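Local coordinates for protein tyrocidine synthase 2 (Brevibacillus parabrevis, PDB 6TA8) that belongs to a modular nonribosomal peptide synthetase, the modelled part being a two-lobed domain of the condensation-domain family, at residues W172-F176 / Y387-F391; F176-S180 / G398-F402. All coordinates share one frame; numbering follows the deposited sequence.

Interaction 1 of 2, residues W172-F176 / Y387-F391; sequences WRILF and YLGQF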
loop_
_atom_site.group_PDB
_atom_site.type_symbol
_atom_site.label_atom_id
_atom_site.label_comp_id
_atom_site.label_asym_id
_atom_site.label_seq_id
_atom_site.Cartn_x
_atom_site.Cartn_y
_atom_site.Cartn_z
ATOM N N TRP A 172 0.757 1.285 9.056
ATOM C CA TRP A 172 2.115 1.035 9.529
ATOM C C TRP A 172 2.676 2.236 10.281
ATOM O O TRP A 172 3.458 2.061 11.223
ATOM C CB TRP A 172 3.022 0.667 8.355
ATOM C CG TRP A 172 2.911 -0.771 7.949
ATOM C CD1 TRP A 172 2.300 -1.264 6.833
ATOM C CD2 TRP A 172 3.424 -1.904 8.658
ATOM N NE1 TRP A 172 2.401 -2.634 6.803
ATOM C CE2 TRP A 172 3.087 -3.051 7.914
ATOM C CE3 TRP A 172 4.135 -2.060 9.852
ATOM C CZ2 TRP A 172 3.437 -4.335 8.322
ATOM C CZ3 TRP A 172 4.482 -3.334 10.257
ATOM C CH2 TRP A 172 4.133 -4.456 9.494
ATOM N N ARG A 173 2.291 3.453 9.888
ATOM C CA ARG A 173 2.736 4.632 10.623
ATOM C C ARG A 173 2.132 4.665 12.022
ATOM O O ARG A 173 2.794 5.082 12.980
ATOM C CB ARG A 173 2.377 5.902 9.852
ATOM C CG ARG A 173 2.626 5.811 8.358
ATOM C CD ARG A 173 1.934 6.944 7.620
ATOM N NE ARG A 173 2.890 7.872 7.025
ATOM C CZ ARG A 173 3.188 7.906 5.731
ATOM N NH1 ARG A 173 4.068 8.785 5.270
ATOM N NH2 ARG A 173 2.603 7.059 4.896
ATOM N N ILE A 174 0.877 4.226 12.161
ATOM C CA ILE A 174 0.280 4.109 13.488
ATOM C C ILE A 174 0.994 3.037 14.300
ATOM O O ILE A 174 1.134 3.163 15.522
ATOM C CB ILE A 174 -1.228 3.816 13.369
ATOM C CG1 ILE A 174 -1.901 4.841 12.457
ATOM C CG2 ILE A 174 -1.887 3.814 14.739
ATOM C CD1 ILE A 174 -3.350 4.531 12.165
ATOM N N LEU A 175 1.462 1.975 13.641
ATOM C CA LEU A 175 2.198 0.929 14.343
ATOM C C LEU A 175 3.534 1.449 14.856
ATOM O O LEU A 175 3.909 1.193 16.007
ATOM C CB LEU A 175 2.408 -0.272 13.422
ATOM C CG LEU A 175 1.284 -1.307 13.378
ATOM C CD1 LEU A 175 1.727 -2.530 12.596
ATOM C CD2 LEU A 175 0.857 -1.690 14.784
ATOM N N PHE A 176 4.270 2.181 14.014
ATOM C CA PHE A 176 5.557 2.727 14.434
ATOM C C PHE A 176 5.393 3.683 15.609
ATOM O O PHE A 176 6.252 3.743 16.495
ATOM C CB PHE A 176 6.238 3.438 13.264
ATOM C CG PHE A 176 6.447 2.567 12.057
ATOM C CD1 PHE A 176 6.661 1.205 12.192
ATOM C CD2 PHE A 176 6.433 3.115 10.784
ATOM C CE1 PHE A 176 6.854 0.406 11.080
ATOM C CE2 PHE A 176 6.625 2.322 9.668
ATOM C CZ PHE A 176 6.837 0.966 9.817
ATOM N N TYR A 387 1.966 6.164 -4.109
ATOM C CA TYR A 387 2.901 7.028 -3.401
ATOM C C TYR A 387 2.760 6.778 -1.906
ATOM O O TYR A 387 1.686 6.994 -1.334
ATOM C CB TYR A 387 2.649 8.499 -3.727
ATOM C CG TYR A 387 3.538 9.444 -2.954
ATOM C CD1 TYR A 387 4.909 9.471 -3.172
ATOM C CD2 TYR A 387 3.009 10.304 -2.001
ATOM C CE1 TYR A 387 5.729 10.329 -2.466
ATOM C CE2 TYR A 387 3.820 11.167 -1.290
ATOM C CZ TYR A 387 5.180 11.175 -1.525
ATOM O OH TYR A 387 5.993 12.033 -0.821
ATOM N N LEU A 388 3.844 6.326 -1.276
ATOM C CA LEU A 388 3.807 5.928 0.125
ATOM C C LEU A 388 4.077 7.075 1.089
ATOM O O LEU A 388 3.787 6.940 2.283
ATOM C CB LEU A 388 4.821 4.807 0.376
ATOM C CG LEU A 388 4.622 3.532 -0.447
ATOM C CD1 LEU A 388 5.953 2.848 -0.717
ATOM C CD2 LEU A 388 3.660 2.582 0.253
ATOM N N GLY A 389 4.621 8.190 0.610
ATOM C CA GLY A 389 4.924 9.311 1.476
ATOM C C GLY A 389 6.355 9.295 1.973
ATOM O O GLY A 389 7.160 8.415 1.659
ATOM N N GLN A 390 6.675 10.307 2.776
ATOM C CA GLN A 390 8.011 10.457 3.335
ATOM C C GLN A 390 8.125 9.660 4.629
ATOM O O GLN A 390 7.254 9.749 5.501
ATOM C CB GLN A 390 8.332 11.931 3.593
ATOM C CG GLN A 390 9.553 12.150 4.477
ATOM C CD GLN A 390 10.380 13.350 4.055
ATOM O OE1 GLN A 390 9.906 14.220 3.323
ATOM N NE2 GLN A 390 11.626 13.400 4.512
ATOM N N PHE A 391 9.199 8.885 4.748
ATOM C CA PHE A 391 9.439 8.084 5.941
ATOM C C PHE A 391 10.789 8.427 6.563
ATOM O O PHE A 391 11.285 7.709 7.431
ATOM C CB PHE A 391 9.373 6.592 5.608
ATOM C CG PHE A 391 7.977 6.037 5.584
ATOM C CD1 PHE A 391 7.071 6.444 4.619
ATOM C CD2 PHE A 391 7.569 5.110 6.529
ATOM C CE1 PHE A 391 5.786 5.937 4.595
ATOM C CE2 PHE A 391 6.284 4.599 6.510
ATOM C CZ PHE A 391 5.391 5.014 5.543
#
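Arg173, reaching out from helix 169-187, and Phe391, just beyond strand 383-390, carry most of the contact. The guanidinium is held on two sides. At its edge, Arg173 NH2 donates a hydrogen bond to Leu388 O over 2.9 Å; the N-H to O angle is 162°, the donor lies almost on the line of the C=O bond, and the oxygen stays near the guanidinium plane. Over one face sits Phe391 CE1, 3.4 Å from Arg173 NH2, with the ring tilted 52° from the guanidinium rather than stacked flat on it. Bond and ring together should limit rotation of the group. The Arg173 side chain bends at chi3 (113°), which brings its NH1 alongside Gly389, 3.9 Å from the Gly389 CA; the same Arg173 NH1 is 3.3 Å from Gln390 O.

In a condensation-type domain the helix belongs to the N-terminal lobe and the strand to the central sheet of the C-terminal lobe, so the arginine spans the cleft between lobes. The helix begins at the end of the HHxxxDG sequence motif of this family. Backbone hydrogen bonds of Leu388, Gly389 and Phe391 join the strand end that receives the arginine to strand 421-428.

Away from the guanidinium the packing thins quickly. The axes of helix segment 172-176 and strand segment 387-390 come no closer than 12.4 Å, and long side chains bridge that gap. Phe391 leaves the backbone to one side, but its ring turns in toward the helix, so that Phe391 CE2 meets Phe176 CE2 at 3.9 Å, edge against edge, the two side chains crossing at about a right angle. Leu388 adds little at the margin, while Gln390 points its CB away from the helix and is exposed.

Interaction 2 of 2, residues F176-S180 / G398-F402; sequences FEDFS and GGFTF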
loop_
_atom_site.group_PDB
_atom_site.type_symbol
_atom_site.label_atom_id
_atom_site.label_comp_id
_atom_site.label_asym_id
_atom_site.label_seq_id
_atom_site.Cartn_x
_atom_site.Cartn_y
_atom_site.Cartn_z
ATOM N N PHE A 176 4.270 2.181 14.014
ATOM C CA PHE A 176 5.557 2.727 14.434
ATOM C C PHE A 176 5.393 3.683 15.609
ATOM O O PHE A 176 6.252 3.743 16.495
ATOM C CB PHE A 176 6.238 3.438 13.264
ATOM C CG PHE A 176 6.447 2.567 12.057
ATOM C CD1 PHE A 176 6.661 1.205 12.192
ATOM C CD2 PHE A 176 6.433 3.115 10.784
ATOM C CE1 PHE A 176 6.854 0.406 11.080
ATOM C CE2 PHE A 176 6.625 2.322 9.668
ATOM C CZ PHE A 176 6.837 0.966 9.817
ATOM N N GLU A 177 4.294 4.440 15.631
ATOM C CA GLU A 177 4.051 5.358 16.737
ATOM C C GLU A 177 3.701 4.600 18.012
ATOM O O GLU A 177 4.294 4.837 19.071
ATOM C CB GLU A 177 2.932 6.335 16.370
ATOM C CG GLU A 177 3.381 7.533 15.544
ATOM C CD GLU A 177 2.211 8.327 14.987
ATOM O OE1 GLU A 177 1.783 8.042 13.847
ATOM O OE2 GLU A 177 1.717 9.235 15.689
ATOM N N ASP A 178 2.745 3.675 17.923
ATOM C CA ASP A 178 2.249 3.007 19.122
ATOM C C ASP A 178 3.281 2.045 19.699
ATOM O O ASP A 178 3.402 1.923 20.923
ATOM C CB ASP A 178 0.942 2.277 18.809
ATOM C CG ASP A 178 -0.228 3.229 18.632
ATOM O OD1 ASP A 178 -0.006 4.459 18.649
ATOM O OD2 ASP A 178 -1.371 2.747 18.477
ATOM N N PHE A 179 4.035 1.353 18.841
ATOM C CA PHE A 179 5.046 0.431 19.350
ATOM C C PHE A 179 6.204 1.183 19.994
ATOM O O PHE A 179 6.729 0.755 21.029
ATOM C CB PHE A 179 5.555 -0.481 18.235
ATOM C CG PHE A 179 6.661 -1.401 18.669
ATOM C CD1 PHE A 179 6.399 -2.468 19.513
ATOM C CD2 PHE A 179 7.962 -1.194 18.243
ATOM C CE1 PHE A 179 7.413 -3.314 19.919
ATOM C CE2 PHE A 179 8.982 -2.037 18.646
ATOM C CZ PHE A 179 8.706 -3.099 19.485
ATOM N N SER A 180 6.621 2.301 19.394
ATOM C CA SER A 180 7.676 3.104 20.001
ATOM C C SER A 180 7.227 3.702 21.325
ATOM O O SER A 180 8.054 3.916 22.220
ATOM C CB SER A 180 8.119 4.207 19.041
ATOM O OG SER A 180 9.209 4.938 19.577
ATOM N N GLY A 398 9.713 7.404 17.059
ATOM C CA GLY A 398 11.069 7.915 16.981
ATOM C C GLY A 398 11.957 7.444 18.115
ATOM O O GLY A 398 12.486 8.253 18.880
ATOM N N GLY A 399 12.121 6.128 18.226
ATOM C CA GLY A 399 12.947 5.551 19.268
ATOM C C GLY A 399 13.848 4.442 18.767
ATOM O O GLY A 399 14.884 4.151 19.374
ATOM N N PHE A 400 13.462 3.814 17.661
ATOM C CA PHE A 400 14.225 2.742 17.047
ATOM C C PHE A 400 14.826 3.225 15.727
ATOM O O PHE A 400 14.793 4.417 15.400
ATOM C CB PHE A 400 13.337 1.508 16.849
ATOM C CG PHE A 400 11.995 1.810 16.233
ATOM C CD1 PHE A 400 11.892 2.209 14.909
ATOM C CD2 PHE A 400 10.833 1.687 16.980
ATOM C CE1 PHE A 400 10.661 2.485 14.344
ATOM C CE2 PHE A 400 9.598 1.961 16.418
ATOM C CZ PHE A 400 9.513 2.360 15.099
ATOM N N THR A 401 15.380 2.287 14.965
ATOM C CA THR A 401 15.872 2.563 13.625
ATOM C C THR A 401 15.520 1.390 12.723
ATOM O O THR A 401 15.300 0.267 13.185
ATOM C CB THR A 401 17.387 2.816 13.604
ATOM O OG1 THR A 401 17.860 2.789 12.252
ATOM C CG2 THR A 401 18.119 1.759 14.413
ATOM N N PHE A 402 15.462 1.664 11.424
ATOM C CA PHE A 402 15.121 0.651 10.437
ATOM C C PHE A 402 16.374 -0.115 10.032
ATOM O O PHE A 402 17.396 0.490 9.689
ATOM C CB PHE A 402 14.460 1.289 9.216
ATOM C CG PHE A 402 13.108 1.880 9.500
ATOM C CD1 PHE A 402 12.990 3.164 10.004
ATOM C CD2 PHE A 402 11.954 1.148 9.270
ATOM C CE1 PHE A 402 11.747 3.710 10.271
ATOM C CE2 PHE A 402 10.708 1.688 9.533
ATOM C CZ PHE A 402 10.605 2.970 10.035
#
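Phe402 drives its ring edge into the face of Phe176, a T-shaped pair with planes 88° apart and centroids separated by 5.4 Å. The closest atoms are Phe402 CE2 and Phe176 CZ, 3.9 Å apart, and Phe402 CZ stands over the Phe176 face, displaced toward its rim.

Phe400 makes the rest of the apolar contact. Its CG sits between the backbone N and the carbonyl carbon (chi1 47°), which turns the ring toward the helix. There the CE2-CZ side settles on one turn: Phe400 CZ lies 3.9 Å from Phe176 CB, and Phe400 CE2 is 3.8 Å from Ser180 CB. Phe400 CE2 also meets Phe179 at its ring edge, 4.0 Å from Phe179 CD2. The Phe179 ring also meets Phe76, Ala75 and Ile79 of helix 69-82.

Toward the glycine turn the contact becomes polar and looser. Ser180 OG, swung opposite the backbone N (chi1 -176°), faces the chain of Gly398 and Gly399; it comes to 3.4 Å from Gly399 N, but the angle is poor for a hydrogen bond.

Thr401 pairs through its backbone with Phe62, placing strand 401-402 at the edge of the sheet that includes strand 56-63, while Phe400 and Phe402 also touch Leu61. Such an added edge strand, whose Phe402 packs on the helix, is consistent with the latch of condensation-domain folds.

How the interactions relate
Interactions 1 and 2 lie about 11 Å apart, centre to centre, on successive turns of helix 169-187 and share Phe176, whose ring edge serves the first and whose face serves the second. Their partners also follow one another in the chain: strand 383-390 of the six-stranded sheet comes first, then an unmodelled segment, 392-397, then strand 401-402 at the edge of the five-stranded sheet. More than 200 residues separate the helix from either partner. The chain thus passes from one lobe to the other through the unmodelled segment, and the contacts on either side of it probably join the two lobes of the condensation-type domain.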